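Local coordinates for protein LbaCas13a H328A (C2c2) (Lachnospiraceae bacterium NK4A179, PDB 5WLH) that binds CRISPR guide RNA as an RNA-guided, RNA-targeting nuclease of the Cas13a family, here held with its precursor crRNA, at residues Arg1129-Asp1132 with Leu1133-Gln1137. Numbering follows the deposited sequence.
With nucleotides of chain B.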
loop_
_atom_site.group_PDB
_atom_site.type_symbol
_atom_site.label_atom_id
_atom_site.label_comp_id
_atom_site.label_asym_id
_atom_site.label_seq_id
_atom_site.Cartn_x
_atom_site.Cartn_y
_atom_site.Cartn_z
ATOM N N ARG A 1129 -2.346 7.398 10.102
ATOM C CA ARG A 1129 -2.208 8.692 10.771
ATOM C C ARG A 1129 -2.200 8.538 12.283
ATOM O O ARG A 1129 -1.414 9.197 12.979
ATOM C CB ARG A 1129 -3.333 9.631 10.342
ATOM C CG ARG A 1129 -3.105 11.084 10.825
ATOM C CD ARG A 1129 -4.241 11.996 10.376
ATOM N NE ARG A 1129 -3.898 13.406 10.530
ATOM C CZ ARG A 1129 -3.999 14.088 11.665
ATOM N NH1 ARG A 1129 -4.406 13.494 12.777
ATOM N NH2 ARG A 1129 -3.661 15.375 11.691
ATOM N N GLU A 1130 -3.054 7.657 12.815
ATOM C CA GLU A 1130 -3.140 7.556 14.265
ATOM C C GLU A 1130 -1.843 7.031 14.834
ATOM O O GLU A 1130 -1.376 7.502 15.881
ATOM C CB GLU A 1130 -4.300 6.663 14.691
ATOM C CG GLU A 1130 -4.515 6.746 16.204
ATOM C CD GLU A 1130 -5.773 6.053 16.642
ATOM O OE1 GLU A 1130 -5.739 4.819 16.799
ATOM O OE2 GLU A 1130 -6.782 6.754 16.838
ATOM N N ARG A 1131 -1.248 6.049 14.154
ATOM C CA ARG A 1131 0.070 5.578 14.554
ATOM C C ARG A 1131 1.070 6.727 14.551
ATOM O O ARG A 1131 1.875 6.874 15.474
ATOM C CB ARG A 1131 0.552 4.468 13.614
ATOM C CG ARG A 1131 1.984 4.004 13.889
ATOM C CD ARG A 1131 2.553 3.276 12.706
ATOM N NE ARG A 1131 2.878 4.237 11.636
ATOM C CZ ARG A 1131 3.287 3.892 10.416
ATOM N NH1 ARG A 1131 3.452 2.607 10.108
ATOM N NH2 ARG A 1131 3.571 4.837 9.518
ATOM N N ASP A 1132 1.059 7.537 13.496
ATOM C CA ASP A 1132 2.099 8.543 13.387
ATOM C C ASP A 1132 1.836 9.753 14.272
ATOM O O ASP A 1132 2.790 10.414 14.680
ATOM C CB ASP A 1132 2.273 8.932 11.925
ATOM C CG ASP A 1132 2.935 7.818 11.139
ATOM O OD1 ASP A 1132 3.695 7.045 11.766
ATOM O OD2 ASP A 1132 2.678 7.706 9.941
ATOM N N LEU A 1133 0.574 10.028 14.597
ATOM C CA LEU A 1133 0.271 11.030 15.618
ATOM C C LEU A 1133 0.855 10.603 16.957
ATOM O O LEU A 1133 1.558 11.371 17.608
ATOM C CB LEU A 1133 -1.245 11.240 15.726
ATOM C CG LEU A 1133 -1.717 12.191 16.830
ATOM C CD1 LEU A 1133 -0.991 13.528 16.710
ATOM C CD2 LEU A 1133 -3.226 12.376 16.726
ATOM N N MET A 1134 0.620 9.348 17.351
ATOM C CA MET A 1134 1.222 8.856 18.585
ATOM C C MET A 1134 2.736 8.928 18.527
ATOM O O MET A 1134 3.388 9.316 19.505
ATOM C CB MET A 1134 0.785 7.421 18.862
ATOM C CG MET A 1134 1.563 6.845 20.028
ATOM S SD MET A 1134 1.185 5.111 20.181
ATOM C CE MET A 1134 2.244 4.421 18.897
ATOM N N ASN A 1135 3.324 8.523 17.391
ATOM C CA ASN A 1135 4.775 8.571 17.263
ATOM C C ASN A 1135 5.287 10.008 17.333
ATOM O O ASN A 1135 6.343 10.264 17.918
ATOM C CB ASN A 1135 5.214 7.939 15.944
ATOM C CG ASN A 1135 5.232 6.425 15.995
ATOM O OD1 ASN A 1135 5.067 5.823 17.042
ATOM N ND2 ASN A 1135 5.399 5.808 14.840
ATOM N N PHE A 1136 4.586 10.942 16.676
ATOM C CA PHE A 1136 4.983 12.339 16.763
ATOM C C PHE A 1136 4.993 12.789 18.211
ATOM O O PHE A 1136 5.977 13.372 18.687
ATOM C CB PHE A 1136 4.034 13.246 15.977
ATOM C CG PHE A 1136 4.415 14.691 16.083
ATOM C CD1 PHE A 1136 3.998 15.471 17.173
ATOM C CD2 PHE A 1136 5.251 15.262 15.136
ATOM C CE1 PHE A 1136 4.406 16.787 17.286
ATOM C CE2 PHE A 1136 5.641 16.595 15.235
ATOM C CZ PHE A 1136 5.216 17.358 16.305
ATOM N N GLN A 1137 3.885 12.544 18.912
ATOM C CA GLN A 1137 3.789 12.950 20.314
ATOM C C GLN A 1137 4.863 12.276 21.153
ATOM O O GLN A 1137 5.519 12.928 21.966
ATOM C CB GLN A 1137 2.409 12.632 20.863
ATOM C CG GLN A 1137 1.318 13.485 20.231
ATOM C CD GLN A 1137 -0.059 13.069 20.668
ATOM O OE1 GLN A 1137 -0.396 11.881 20.672
ATOM N NE2 GLN A 1137 -0.871 14.045 21.036
ATOM P P A B 28 5.085 2.352 6.635
ATOM O OP1 A B 28 5.043 3.248 7.809
ATOM O OP2 A B 28 5.208 0.888 6.794
ATOM O "O5'" A B 28 3.746 2.613 5.831
ATOM C "C5'" A B 28 3.555 2.017 4.570
ATOM C "C4'" A B 28 3.267 3.062 3.531
ATOM O "O4'" A B 28 4.480 3.775 3.160
ATOM C "C3'" A B 28 2.754 2.535 2.211
ATOM O "O3'" A B 28 1.396 2.171 2.257
ATOM C "C2'" A B 28 3.026 3.703 1.293
ATOM O "O2'" A B 28 2.094 4.732 1.575
ATOM C "C1'" A B 28 4.402 4.148 1.805
ATOM N N9 A B 28 5.476 3.467 1.069
ATOM C C8 A B 28 6.249 2.401 1.456
ATOM N N7 A B 28 7.107 2.022 0.513
ATOM C C5 A B 28 6.871 2.909 -0.533
ATOM C C6 A B 28 7.458 3.060 -1.802
ATOM N N6 A B 28 8.463 2.288 -2.264
ATOM N N1 A B 28 6.980 4.031 -2.602
ATOM C C2 A B 28 5.996 4.815 -2.135
ATOM N N3 A B 28 5.374 4.787 -0.962
ATOM C C4 A B 28 5.866 3.791 -0.196
#
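Asn1135 sits one helical turn beyond Arg1131, its amide ND2 4.0 Å from Arg1131 CG and 3.7 Å from Asp1132 OD1. The amide plane is turned only 10° from the guanidinium plane of Arg1131, but 43° from the carboxylate plane of Asp1132. Between these turns the backbone bonds are regular: Asn1135 N gives its hydrogen to Arg1131 O at 2.9 Å, and Leu1133, Met1134 and Phe1136 repeat the pattern with Arg1129, Glu1130 and Asp1132. Arginine suits position 1131 because its long chain can reach RNA while its flat head serves several acceptors. The Arg1131 chain leaves the helix with CG anti to the backbone N, then bends at chi3 (74°), which brings NE and NH2 side-on to Asp1132. Arg1131 NE meets Asp1132 OD1 at 2.9 Å from above the carboxylate plane, whereas Arg1131 NH2 reaches Asp1132 OD2 at 3.0 Å on the syn side of that oxygen. From the guanidinium edge, Arg1131 NH1 and Arg1131 NH2 both hydrogen-bond OP1 of A28 of chain B, at 2.9 and 2.8 Å. Asp1132, also bonded through OD2 to Tyr1276, thus helps fix the rotation of the guanidinium; Glu496 forms a salt bridge to Arg1131 NH1. Leu1133 and Phe1136 turn apolar groups onto helix 1230-1233, as suits a buried face. The whole is an alpha-helical i to i+4 arrangement within helix 1106-1145, presenting an aspartate-braced arginine to the RNA backbone.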